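Side-chain contacts in acyl-CoA dehydrogenase (Thermus thermophilus, PDB 2Z1Q), which probably catalyses the FAD-dependent oxidation of saturated acyl-CoA thioesters to their 2,3-dehydroacyl forms, handing the electrons to an acceptor: residues B[40-45]-B[72-77]; B[279-284]-B[382-387]; B[458-463]-B[480-485]; B[510-515]-B[558-563]. All coordinates share one frame; numbering follows the deposited sequence.

Along the chain the four contacts come one after another, each closing before the next opens. Contact 1 belongs to the N-terminal helical region, where helix 30-54 meets the loop after helix 62-71. Contact 2 joins helices 252-288 and 383-392 in the first C-terminal helical region; its centre is about 23 Å from that of contact 1, with nearest atoms about 8 Å apart. Contacts 3 and 4 lie further along, linked by the consecutive helices 476-502 and 505-528, with centres about 26 Å apart. The centres of contacts 1 and 3 are about 41 Å apart, on opposite sides of the chain's centre. Three of the four join helix to helix, and contact 1 a helix to a loop, from the N-terminal to the C-terminal helical regions.

Contact 1: B[40-45]-B[72-77]; sequences RTFVER and LGLLAI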
loop_
_atom_site.group_PDB
_atom_site.type_symbol
_atom_site.label_atom_id
_atom_site.label_comp_id
_atom_site.label_asym_id
_atom_site.label_seq_id
_atom_site.Cartn_x
_atom_site.Cartn_y
_atom_site.Cartn_z
ATOM N N ARG B 40 -11.725 8.159 24.557
ATOM C CA ARG B 40 -10.380 7.641 24.776
ATOM C C ARG B 40 -10.362 6.670 25.960
ATOM O O ARG B 40 -9.655 5.656 25.929
ATOM C CB ARG B 40 -9.396 8.787 25.022
ATOM C CG ARG B 40 -8.772 9.380 23.749
ATOM C CD ARG B 40 -7.854 10.573 24.047
ATOM N NE ARG B 40 -8.570 11.853 24.058
ATOM C CZ ARG B 40 -8.442 12.779 25.008
ATOM N NH1 ARG B 40 -7.627 12.573 26.038
ATOM N NH2 ARG B 40 -9.129 13.914 24.935
ATOM N N THR B 41 -11.147 6.975 26.992
ATOM C CA THR B 41 -11.207 6.126 28.176
ATOM C C THR B 41 -11.930 4.823 27.836
ATOM O O THR B 41 -11.477 3.734 28.187
ATOM C CB THR B 41 -11.943 6.836 29.330
ATOM O OG1 THR B 41 -11.331 8.107 29.570
ATOM C CG2 THR B 41 -11.871 6.004 30.605
ATOM N N PHE B 42 -13.058 4.958 27.150
ATOM C CA PHE B 42 -13.863 3.821 26.720
ATOM C C PHE B 42 -13.033 2.821 25.918
ATOM O O PHE B 42 -13.181 1.610 26.076
ATOM C CB PHE B 42 -15.019 4.318 25.853
ATOM C CG PHE B 42 -15.856 3.215 25.262
ATOM C CD1 PHE B 42 -16.569 2.350 26.084
ATOM C CD2 PHE B 42 -15.947 3.058 23.879
ATOM C CE1 PHE B 42 -17.362 1.348 25.543
ATOM C CE2 PHE B 42 -16.742 2.055 23.329
ATOM C CZ PHE B 42 -17.452 1.199 24.168
ATOM N N VAL B 43 -12.153 3.336 25.063
ATOM C CA VAL B 43 -11.314 2.495 24.214
ATOM C C VAL B 43 -10.221 1.782 24.985
ATOM O O VAL B 43 -10.054 0.566 24.864
ATOM C CB VAL B 43 -10.664 3.330 23.086
ATOM C CG1 VAL B 43 -9.684 2.482 22.283
ATOM C CG2 VAL B 43 -11.741 3.883 22.189
ATOM N N GLU B 44 -9.472 2.539 25.773
ATOM C CA GLU B 44 -8.391 1.950 26.527
ATOM C C GLU B 44 -8.855 0.932 27.566
ATOM O O GLU B 44 -8.195 -0.078 27.772
ATOM C CB GLU B 44 -7.572 3.046 27.209
ATOM C CG GLU B 44 -6.391 2.500 28.005
ATOM C CD GLU B 44 -5.980 3.412 29.146
ATOM O OE1 GLU B 44 -5.492 4.533 28.878
ATOM O OE2 GLU B 44 -6.152 3.006 30.316
ATOM N N ARG B 45 -9.990 1.171 28.209
ATOM C CA ARG B 45 -10.432 0.254 29.251
ATOM C C ARG B 45 -11.505 -0.774 28.879
ATOM O O ARG B 45 -11.584 -1.833 29.495
ATOM C CB ARG B 45 -10.923 1.045 30.463
ATOM C CG ARG B 45 -12.300 1.644 30.258
ATOM C CD ARG B 45 -12.853 2.257 31.537
ATOM N NE ARG B 45 -14.262 2.623 31.402
ATOM C CZ ARG B 45 -15.005 3.117 32.388
ATOM N NH1 ARG B 45 -14.476 3.312 33.590
ATOM N NH2 ARG B 45 -16.283 3.412 32.178
ATOM N N LEU B 72 -22.920 5.651 27.728
ATOM C CA LEU B 72 -22.000 6.794 27.776
ATOM C C LEU B 72 -22.494 7.953 26.918
ATOM O O LEU B 72 -21.908 9.035 26.917
ATOM C CB LEU B 72 -20.606 6.376 27.298
ATOM C CG LEU B 72 -19.787 5.449 28.201
ATOM C CD1 LEU B 72 -18.551 4.964 27.465
ATOM C CD2 LEU B 72 -19.395 6.190 29.468
ATOM N N GLY B 73 -23.570 7.705 26.182
ATOM C CA GLY B 73 -24.140 8.710 25.305
ATOM C C GLY B 73 -23.467 8.811 23.943
ATOM O O GLY B 73 -23.772 9.716 23.176
ATOM N N LEU B 74 -22.570 7.886 23.618
ATOM C CA LEU B 74 -21.882 7.949 22.326
ATOM C C LEU B 74 -22.769 7.579 21.152
ATOM O O LEU B 74 -22.466 7.922 20.009
ATOM C CB LEU B 74 -20.640 7.056 22.328
ATOM C CG LEU B 74 -19.581 7.452 23.359
ATOM C CD1 LEU B 74 -18.344 6.596 23.176
ATOM C CD2 LEU B 74 -19.236 8.927 23.208
ATOM N N LEU B 75 -23.869 6.889 21.429
ATOM C CA LEU B 75 -24.770 6.480 20.365
ATOM C C LEU B 75 -25.931 7.457 20.172
ATOM O O LEU B 75 -26.712 7.322 19.228
ATOM C CB LEU B 75 -25.314 5.076 20.657
ATOM C CG LEU B 75 -24.232 4.017 20.866
ATOM C CD1 LEU B 75 -24.885 2.692 21.249
ATOM C CD2 LEU B 75 -23.402 3.874 19.594
ATOM N N ALA B 76 -26.030 8.442 21.061
ATOM C CA ALA B 76 -27.106 9.430 20.983
ATOM C C ALA B 76 -26.660 10.818 20.512
ATOM O O ALA B 76 -27.477 11.728 20.405
ATOM C CB ALA B 76 -27.804 9.539 22.336
ATOM N N ILE B 77 -25.373 10.972 20.216
ATOM C CA ILE B 77 -24.825 12.253 19.747
ATOM C C ILE B 77 -25.571 12.851 18.547
ATOM O O ILE B 77 -25.916 14.036 18.549
ATOM C CB ILE B 77 -23.333 12.092 19.369
ATOM C CG1 ILE B 77 -22.538 11.671 20.597
ATOM C CG2 ILE B 77 -22.776 13.392 18.802
ATOM C CD1 ILE B 77 -21.125 11.277 20.275
#
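The ring of Phe42 receives two leucine methyls, CD1 of Leu72 and CD1 of Leu74, and both arrive at a slant, neither squarely over the ring nor squarely at its rim. The Leu72 methyl CD1 is the nearer, 3.6 Å from Phe42 CD1. Leu72 CD1 also lies 3.9 Å from both CB and CG of Phe42, so it settles at the root of the ring as well as on one ortho carbon. From the other ortho carbon, Phe42 CD2, the Leu74 methyl CD1 stands 4.3 Å away. Phe42 reaches them because its CG is anti to the backbone N (chi1 175°), which sends the ring out from helix 30-54 toward the loop. Lys68 and Ala69 of helix 62-71 pack on the same aromatic side chain, while Thr38 touches Leu72 and both Ile35 and Thr39 touch Leu74, so helix 30-54 grips the loop along more than one turn. Between the two leucines, Gly73 turns the chain with a positive phi of 83°, where a side chain would be pressed against the carbonyl O of Leu72, which suits glycine. This is a Schellman motif closing helix 62-71, its flanking leucines packed on a neighbouring helix of the N-terminal helical domain of the acyl-CoA dehydrogenase family.

Contact 2: B[279-284]-B[382-387]; sequences LELSAQ and YPIERA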
loop_
_atom_site.group_PDB
_atom_site.type_symbol
_atom_site.label_atom_id
_atom_site.label_comp_id
_atom_site.label_asym_id
_atom_site.label_seq_id
_atom_site.Cartn_x
_atom_site.Cartn_y
_atom_site.Cartn_z
ATOM N N LEU B 279 1.174 6.324 13.832
ATOM C CA LEU B 279 2.337 7.191 14.012
ATOM C C LEU B 279 2.922 7.000 15.412
ATOM O O LEU B 279 4.138 6.919 15.565
ATOM C CB LEU B 279 1.956 8.665 13.796
ATOM C CG LEU B 279 3.008 9.623 13.200
ATOM C CD1 LEU B 279 2.549 11.062 13.392
ATOM C CD2 LEU B 279 4.348 9.442 13.867
ATOM N N GLU B 280 2.063 6.914 16.428
ATOM C CA GLU B 280 2.531 6.705 17.804
ATOM C C GLU B 280 3.344 5.420 17.838
ATOM O O GLU B 280 4.450 5.383 18.388
ATOM C CB GLU B 280 1.351 6.580 18.779
ATOM C CG GLU B 280 0.419 7.776 18.782
ATOM C CD GLU B 280 -0.752 7.613 19.743
ATOM O OE1 GLU B 280 -1.591 8.540 19.815
ATOM O OE2 GLU B 280 -0.831 6.566 20.425
ATOM N N LEU B 281 2.787 4.365 17.247
ATOM C CA LEU B 281 3.462 3.073 17.199
ATOM C C LEU B 281 4.807 3.198 16.486
ATOM O O LEU B 281 5.813 2.676 16.960
ATOM C CB LEU B 281 2.607 2.014 16.475
ATOM C CG LEU B 281 1.315 1.516 17.142
ATOM C CD1 LEU B 281 0.607 0.532 16.215
ATOM C CD2 LEU B 281 1.630 0.846 18.465
ATOM N N SER B 282 4.816 3.890 15.348
ATOM C CA SER B 282 6.041 4.060 14.565
ATOM C C SER B 282 7.089 4.883 15.327
ATOM O O SER B 282 8.271 4.517 15.362
ATOM C CB SER B 282 5.732 4.750 13.232
ATOM O OG SER B 282 4.842 3.986 12.445
ATOM N N ALA B 283 6.649 5.985 15.933
ATOM C CA ALA B 283 7.554 6.858 16.688
ATOM C C ALA B 283 8.148 6.094 17.858
ATOM O O ALA B 283 9.351 6.130 18.095
ATOM C CB ALA B 283 6.803 8.076 17.204
ATOM N N GLN B 284 7.287 5.400 18.589
ATOM C CA GLN B 284 7.739 4.634 19.739
ATOM C C GLN B 284 8.750 3.582 19.359
ATOM O O GLN B 284 9.780 3.438 20.027
ATOM C CB GLN B 284 6.548 3.981 20.431
ATOM C CG GLN B 284 5.644 4.997 21.076
ATOM C CD GLN B 284 4.318 4.417 21.500
ATOM O OE1 GLN B 284 3.583 5.039 22.258
ATOM N NE2 GLN B 284 3.996 3.221 21.002
ATOM N N TYR B 382 2.389 -7.636 16.601
ATOM C CA TYR B 382 2.525 -6.187 16.659
ATOM C C TYR B 382 1.286 -5.530 16.066
ATOM O O TYR B 382 0.880 -5.853 14.946
ATOM C CB TYR B 382 3.777 -5.747 15.900
ATOM C CG TYR B 382 5.057 -6.119 16.607
ATOM C CD1 TYR B 382 5.802 -5.161 17.299
ATOM C CD2 TYR B 382 5.512 -7.431 16.604
ATOM C CE1 TYR B 382 6.976 -5.514 17.970
ATOM C CE2 TYR B 382 6.681 -7.796 17.271
ATOM C CZ TYR B 382 7.408 -6.838 17.948
ATOM O OH TYR B 382 8.575 -7.226 18.568
ATOM N N PRO B 383 0.671 -4.593 16.806
ATOM C CA PRO B 383 -0.536 -3.892 16.356
ATOM C C PRO B 383 -0.424 -3.217 14.984
ATOM O O PRO B 383 -1.427 -3.072 14.285
ATOM C CB PRO B 383 -0.780 -2.869 17.467
ATOM C CG PRO B 383 -0.161 -3.501 18.657
ATOM C CD PRO B 383 1.112 -4.080 18.111
ATOM N N ILE B 384 0.784 -2.810 14.604
ATOM C CA ILE B 384 0.970 -2.139 13.318
ATOM C C ILE B 384 0.567 -3.055 12.168
ATOM O O ILE B 384 0.143 -2.591 11.114
ATOM C CB ILE B 384 2.444 -1.642 13.115
ATOM C CG1 ILE B 384 2.517 -0.684 11.918
ATOM C CG2 ILE B 384 3.400 -2.829 12.881
ATOM C CD1 ILE B 384 1.587 0.529 12.024
ATOM N N GLU B 385 0.667 -4.361 12.399
ATOM C CA GLU B 385 0.307 -5.372 11.403
ATOM C C GLU B 385 -1.209 -5.354 11.165
ATOM O O GLU B 385 -1.671 -5.341 10.012
ATOM C CB GLU B 385 0.801 -6.733 11.905
ATOM C CG GLU B 385 0.730 -7.884 10.931
ATOM C CD GLU B 385 -0.644 -8.492 10.865
ATOM O OE1 GLU B 385 -1.384 -8.410 11.875
ATOM O OE2 GLU B 385 -0.985 -9.066 9.813
ATOM N N ARG B 386 -1.982 -5.319 12.248
ATOM C CA ARG B 386 -3.437 -5.278 12.166
ATOM C C ARG B 386 -3.890 -3.955 11.529
ATOM O O ARG B 386 -4.829 -3.936 10.726
ATOM C CB ARG B 386 -4.054 -5.383 13.563
ATOM C CG ARG B 386 -5.563 -5.664 13.576
ATOM C CD ARG B 386 -6.286 -4.908 14.694
ATOM N NE ARG B 386 -5.498 -4.805 15.924
ATOM C CZ ARG B 386 -5.127 -5.840 16.668
ATOM N NH1 ARG B 386 -4.407 -5.641 17.769
ATOM N NH2 ARG B 386 -5.475 -7.069 16.325
ATOM N N ALA B 387 -3.223 -2.855 11.881
ATOM C CA ALA B 387 -3.601 -1.546 11.349
ATOM C C ALA B 387 -3.401 -1.481 9.833
ATOM O O ALA B 387 -4.188 -0.849 9.131
ATOM C CB ALA B 387 -2.813 -0.429 12.054
#
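Leu281 on helix 252-288 faces Ile384 near the beginning of helix 383-392, and their CA atoms, 7.0 Å apart, are the nearest pair of the two backbones. Each segment keeps its own main-chain bonding: Ala283 N donates to Leu279 O on one side, and Glu385 N to Tyr382 O and Ala387 N to Pro383 O on the other. Across the gap the work falls to one methyl, CD1 of Leu281. With CG anti to the carbonyl carbon (chi1 -69°), the leucine extends toward the second helix, and Leu281 CD1 comes 3.7 Å from Ile384 N. This is the helical C-terminal domain of an acyl-CoA dehydrogenase; Ile384 is about 10 Å, side chain to cofactor, from a bound FAD and touches His373, which lines the FAD pocket, placing it probably in the second shell. Leu281 CD1 lies 3.9 Å from Pro383 CB, the leucine and proline side chains nearly perpendicular, and 4.2 Å from Ile384 CB. One leucine tip is thus shared between a proline ring, a main-chain nitrogen and the base of a beta-branched side chain. Helix 348-372 backs the isoleucine through Val370.

Contact 3: B[458-463]-B[480-485]; sequences LMVAGL and GAVADI
Val482 points its CB from helix 476-502 toward helix 445-468, and there the side chain forks into two methyls with different neighbours. CG2, anti to the carbonyl carbon, goes to Val460: Val482 CG2 lies 3.6 Å from Val460 CG1 and 4.0 Å from Val460 CB, so it rests against one branch of that valine as well as its fork. Val482 CG2 is also 4.1 Å from the backbone N of Ala461, which brings it onto the main chain of the facing helix. The other branch, CG1 of Val482, is anti to the backbone N (chi1 169°) and finds the methyl of Ala461, at 4.4 Å from its CB. The two valines lie alongside each other, running in opposite senses, instead of meeting head on. The smallness of Ala461 goes with a close approach of the backbones, its CA being 6.6 Å from that of Val482. Leu412 of helix 410-413 packs on both Ala461 and Val482, and Leu529 on Val460, so further aliphatic groups surround the buried trio. The side chains meet only through saturated carbon, and the one polar atom touched, Ala461 N, is a backbone atom; the two segments are held here by van der Waals packing and burial of apolar surface.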
loop_
_atom_site.group_PDB
_atom_site.type_symbol
_atom_site.label_atom_id
_atom_site.label_comp_id
_atom_site.label_asym_id
_atom_site.label_seq_id
_atom_site.Cartn_x
_atom_site.Cartn_y
_atom_site.Cartn_z
ATOM N N LEU B 458 -9.434 24.928 -12.321
ATOM C CA LEU B 458 -10.390 25.609 -13.190
ATOM C C LEU B 458 -9.956 25.581 -14.647
ATOM O O LEU B 458 -10.772 25.388 -15.545
ATOM C CB LEU B 458 -10.575 27.060 -12.737
ATOM C CG LEU B 458 -11.430 27.252 -11.482
ATOM C CD1 LEU B 458 -11.191 28.624 -10.857
ATOM C CD2 LEU B 458 -12.885 27.068 -11.868
ATOM N N MET B 459 -8.667 25.765 -14.887
ATOM C CA MET B 459 -8.168 25.775 -16.252
ATOM C C MET B 459 -8.389 24.430 -16.931
ATOM O O MET B 459 -8.906 24.362 -18.046
ATOM C CB MET B 459 -6.679 26.116 -16.273
ATOM C CG MET B 459 -6.168 26.502 -17.641
ATOM S SD MET B 459 -4.439 26.036 -17.857
ATOM C CE MET B 459 -3.607 27.229 -16.817
ATOM N N VAL B 460 -7.992 23.359 -16.256
ATOM C CA VAL B 460 -8.146 22.033 -16.823
ATOM C C VAL B 460 -9.612 21.653 -16.955
ATOM O O VAL B 460 -10.039 21.134 -17.986
ATOM C CB VAL B 460 -7.449 20.987 -15.964
ATOM C CG1 VAL B 460 -7.677 19.604 -16.552
ATOM C CG2 VAL B 460 -5.973 21.306 -15.879
ATOM N N ALA B 461 -10.375 21.920 -15.901
ATOM C CA ALA B 461 -11.795 21.604 -15.885
ATOM C C ALA B 461 -12.506 22.311 -17.040
ATOM O O ALA B 461 -13.352 21.714 -17.724
ATOM C CB ALA B 461 -12.397 22.027 -14.554
ATOM N N GLY B 462 -12.156 23.579 -17.255
ATOM C CA GLY B 462 -12.770 24.344 -18.326
ATOM C C GLY B 462 -12.467 23.761 -19.692
ATOM O O GLY B 462 -13.373 23.553 -20.498
ATOM N N LEU B 463 -11.189 23.489 -19.948
ATOM C CA LEU B 463 -10.753 22.929 -21.225
ATOM C C LEU B 463 -11.449 21.602 -21.488
ATOM O O LEU B 463 -11.754 21.263 -22.635
ATOM C CB LEU B 463 -9.233 22.748 -21.231
ATOM C CG LEU B 463 -8.412 24.047 -21.245
ATOM C CD1 LEU B 463 -6.943 23.756 -21.014
ATOM C CD2 LEU B 463 -8.603 24.750 -22.581
ATOM N N GLY B 480 -10.284 12.846 -12.690
ATOM C CA GLY B 480 -9.475 12.436 -11.557
ATOM C C GLY B 480 -8.304 13.362 -11.283
ATOM O O GLY B 480 -8.043 13.718 -10.128
ATOM N N ALA B 481 -7.582 13.725 -12.340
ATOM C CA ALA B 481 -6.452 14.630 -12.193
ATOM C C ALA B 481 -7.015 15.952 -11.632
ATOM O O ALA B 481 -6.419 16.566 -10.759
ATOM C CB ALA B 481 -5.759 14.850 -13.555
ATOM N N VAL B 482 -8.176 16.371 -12.124
ATOM C CA VAL B 482 -8.790 17.602 -11.621
ATOM C C VAL B 482 -9.134 17.473 -10.129
ATOM O O VAL B 482 -8.859 18.385 -9.352
ATOM C CB VAL B 482 -10.064 17.960 -12.431
ATOM C CG1 VAL B 482 -10.839 19.068 -11.734
ATOM C CG2 VAL B 482 -9.669 18.419 -13.820
ATOM N N ALA B 483 -9.710 16.339 -9.729
ATOM C CA ALA B 483 -10.069 16.098 -8.331
ATOM C C ALA B 483 -8.851 16.097 -7.411
ATOM O O ALA B 483 -8.899 16.632 -6.306
ATOM C CB ALA B 483 -10.845 14.768 -8.202
ATOM N N ASP B 484 -7.748 15.510 -7.870
ATOM C CA ASP B 484 -6.522 15.473 -7.081
ATOM C C ASP B 484 -5.967 16.884 -6.833
ATOM O O ASP B 484 -5.340 17.144 -5.809
ATOM C CB ASP B 484 -5.481 14.581 -7.759
ATOM C CG ASP B 484 -5.854 13.108 -7.687
ATOM O OD1 ASP B 484 -6.360 12.700 -6.620
ATOM O OD2 ASP B 484 -5.654 12.363 -8.675
ATOM N N ILE B 485 -6.216 17.799 -7.760
ATOM C CA ILE B 485 -5.737 19.163 -7.575
ATOM C C ILE B 485 -6.631 19.848 -6.537
ATOM O O ILE B 485 -6.132 20.502 -5.616
ATOM C CB ILE B 485 -5.748 19.924 -8.910
ATOM C CG1 ILE B 485 -4.875 19.162 -9.910
ATOM C CG2 ILE B 485 -5.210 21.341 -8.721
ATOM C CD1 ILE B 485 -4.815 19.765 -11.278
#

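Contact 4: B[510-515]-B[558-563]; sequences ARIYLA and ALRRQA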
loop_
_atom_site.group_PDB
_atom_site.type_symbol
_atom_site.label_atom_id
_atom_site.label_comp_id
_atom_site.label_asym_id
_atom_site.label_seq_id
_atom_site.Cartn_x
_atom_site.Cartn_y
_atom_site.Cartn_z
ATOM N N ALA B 510 2.912 22.339 7.148
ATOM C CA ALA B 510 2.133 22.897 6.063
ATOM C C ALA B 510 3.004 23.084 4.818
ATOM O O ALA B 510 2.557 22.839 3.703
ATOM C CB ALA B 510 1.535 24.220 6.490
ATOM N N ARG B 511 4.250 23.506 5.025
ATOM C CA ARG B 511 5.182 23.758 3.919
ATOM C C ARG B 511 5.584 22.459 3.217
ATOM O O ARG B 511 5.677 22.403 1.994
ATOM C CB ARG B 511 6.419 24.514 4.450
ATOM C CG ARG B 511 7.389 25.046 3.396
ATOM C CD ARG B 511 8.404 26.007 4.025
ATOM N NE ARG B 511 7.720 27.128 4.663
ATOM C CZ ARG B 511 7.778 27.411 5.961
ATOM N NH1 ARG B 511 7.107 28.450 6.440
ATOM N NH2 ARG B 511 8.512 26.663 6.778
ATOM N N ILE B 512 5.813 21.418 4.006
ATOM C CA ILE B 512 6.181 20.110 3.489
ATOM C C ILE B 512 5.084 19.566 2.576
ATOM O O ILE B 512 5.361 18.998 1.518
ATOM C CB ILE B 512 6.409 19.148 4.669
ATOM C CG1 ILE B 512 7.752 19.466 5.325
ATOM C CG2 ILE B 512 6.308 17.697 4.215
ATOM C CD1 ILE B 512 7.984 18.693 6.587
ATOM N N TYR B 513 3.836 19.766 2.985
ATOM C CA TYR B 513 2.683 19.287 2.235
ATOM C C TYR B 513 2.468 20.117 0.970
ATOM O O TYR B 513 2.239 19.573 -0.121
ATOM C CB TYR B 513 1.435 19.339 3.129
ATOM C CG TYR B 513 0.219 18.746 2.478
ATOM C CD1 TYR B 513 -0.052 17.384 2.594
ATOM C CD2 TYR B 513 -0.603 19.516 1.659
ATOM C CE1 TYR B 513 -1.097 16.801 1.911
ATOM C CE2 TYR B 513 -1.665 18.934 0.955
ATOM C CZ TYR B 513 -1.895 17.565 1.088
ATOM O OH TYR B 513 -2.861 16.909 0.368
ATOM N N LEU B 514 2.546 21.434 1.128
ATOM C CA LEU B 514 2.374 22.375 0.027
ATOM C C LEU B 514 3.337 22.111 -1.143
ATOM O O LEU B 514 2.906 21.962 -2.291
ATOM C CB LEU B 514 2.567 23.802 0.547
ATOM C CG LEU B 514 2.580 24.910 -0.506
ATOM C CD1 LEU B 514 1.298 24.838 -1.306
ATOM C CD2 LEU B 514 2.726 26.275 0.155
ATOM N N ALA B 515 4.637 22.055 -0.854
ATOM C CA ALA B 515 5.647 21.816 -1.888
ATOM C C ALA B 515 5.319 20.572 -2.711
ATOM O O ALA B 515 5.290 20.615 -3.943
ATOM C CB ALA B 515 7.031 21.664 -1.255
ATOM N N ALA B 558 15.660 18.998 5.309
ATOM C CA ALA B 558 15.725 19.756 6.550
ATOM C C ALA B 558 14.375 19.789 7.247
ATOM O O ALA B 558 14.270 19.472 8.428
ATOM C CB ALA B 558 16.193 21.191 6.277
ATOM N N LEU B 559 13.337 20.166 6.514
ATOM C CA LEU B 559 12.015 20.268 7.118
ATOM C C LEU B 559 11.479 18.945 7.658
ATOM O O LEU B 559 10.953 18.906 8.769
ATOM C CB LEU B 559 11.016 20.898 6.131
ATOM C CG LEU B 559 11.293 22.348 5.694
ATOM C CD1 LEU B 559 10.186 22.827 4.762
ATOM C CD2 LEU B 559 11.357 23.261 6.901
ATOM N N ARG B 560 11.609 17.864 6.896
ATOM C CA ARG B 560 11.120 16.587 7.382
ATOM C C ARG B 560 11.899 16.189 8.626
ATOM O O ARG B 560 11.314 15.740 9.607
ATOM C CB ARG B 560 11.252 15.505 6.309
ATOM C CG ARG B 560 10.267 15.643 5.150
ATOM C CD ARG B 560 10.129 14.291 4.479
ATOM N NE ARG B 560 9.298 14.299 3.279
ATOM C CZ ARG B 560 9.753 14.476 2.039
ATOM N NH1 ARG B 560 11.047 14.666 1.808
ATOM N NH2 ARG B 560 8.911 14.442 1.018
ATOM N N ARG B 561 13.217 16.379 8.609
ATOM C CA ARG B 561 14.016 16.027 9.779
ATOM C C ARG B 561 13.553 16.792 11.012
ATOM O O ARG B 561 13.550 16.256 12.120
ATOM C CB ARG B 561 15.498 16.291 9.542
ATOM C CG ARG B 561 16.160 15.271 8.638
ATOM C CD ARG B 561 17.663 15.336 8.787
ATOM N NE ARG B 561 18.335 14.311 7.999
ATOM C CZ ARG B 561 19.614 13.984 8.150
ATOM N NH1 ARG B 561 20.348 14.607 9.062
ATOM N NH2 ARG B 561 20.159 13.042 7.393
ATOM N N GLN B 562 13.152 18.043 10.805
ATOM C CA GLN B 562 12.670 18.895 11.889
ATOM C C GLN B 562 11.371 18.319 12.481
ATOM O O GLN B 562 11.189 18.297 13.700
ATOM C CB GLN B 562 12.450 20.323 11.366
ATOM C CG GLN B 562 11.944 21.307 12.411
ATOM C CD GLN B 562 11.832 22.745 11.886
ATOM O OE1 GLN B 562 11.301 23.617 12.570
ATOM N NE2 GLN B 562 12.333 22.989 10.678
ATOM N N ALA B 563 10.483 17.855 11.602
ATOM C CA ALA B 563 9.208 17.257 12.007
ATOM C C ALA B 563 9.472 15.931 12.733
ATOM O O ALA B 563 8.871 15.644 13.770
ATOM C CB ALA B 563 8.333 17.022 10.770
#
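Leu559 of helix 556-570 sits against both Ile512 and Arg511 of helix 505-528, in an inclined, roughly antiparallel helix pair of the C-terminal helical region: the segment axes approach to 10.0 Å with their directions 139° apart. Ile512 and Leu559 run antiparallel, side by side, Ile512 CG1 coming 3.7 Å from Leu559 CB. Ile512 CD1 reaches on to Arg560, 4.1 Å from its CG. Leu559 CD1, meanwhile, lies across the aliphatic part of Arg511, 3.7 Å from CD and 3.8 Å from CG, the two side chains crossing at about a right angle; its other methyl, CD2, stands at the edge of the Arg511 guanidinium, near its plane. Replacing Ile512 by an alanine would probably open a gap beside Leu559 CB and leave the stem of Arg560 without this apolar neighbour. Further out, charges fix the arginine ends: Arg511 NE forms a salt bridge with Glu446, the chain bending at chi3 (-59°), and Arg560 NE does so with Glu308. Ser311 of helix 300-331 packs on Ile512, and Val508 on Leu559. Neighbouring Arg561 turns to the dimer interface, where its NE forms a salt bridge with Glu477 of the second subunit. Back at the centre, Ile512 CD1 touches main chain as well, 3.7 Å from both C and O of Leu559.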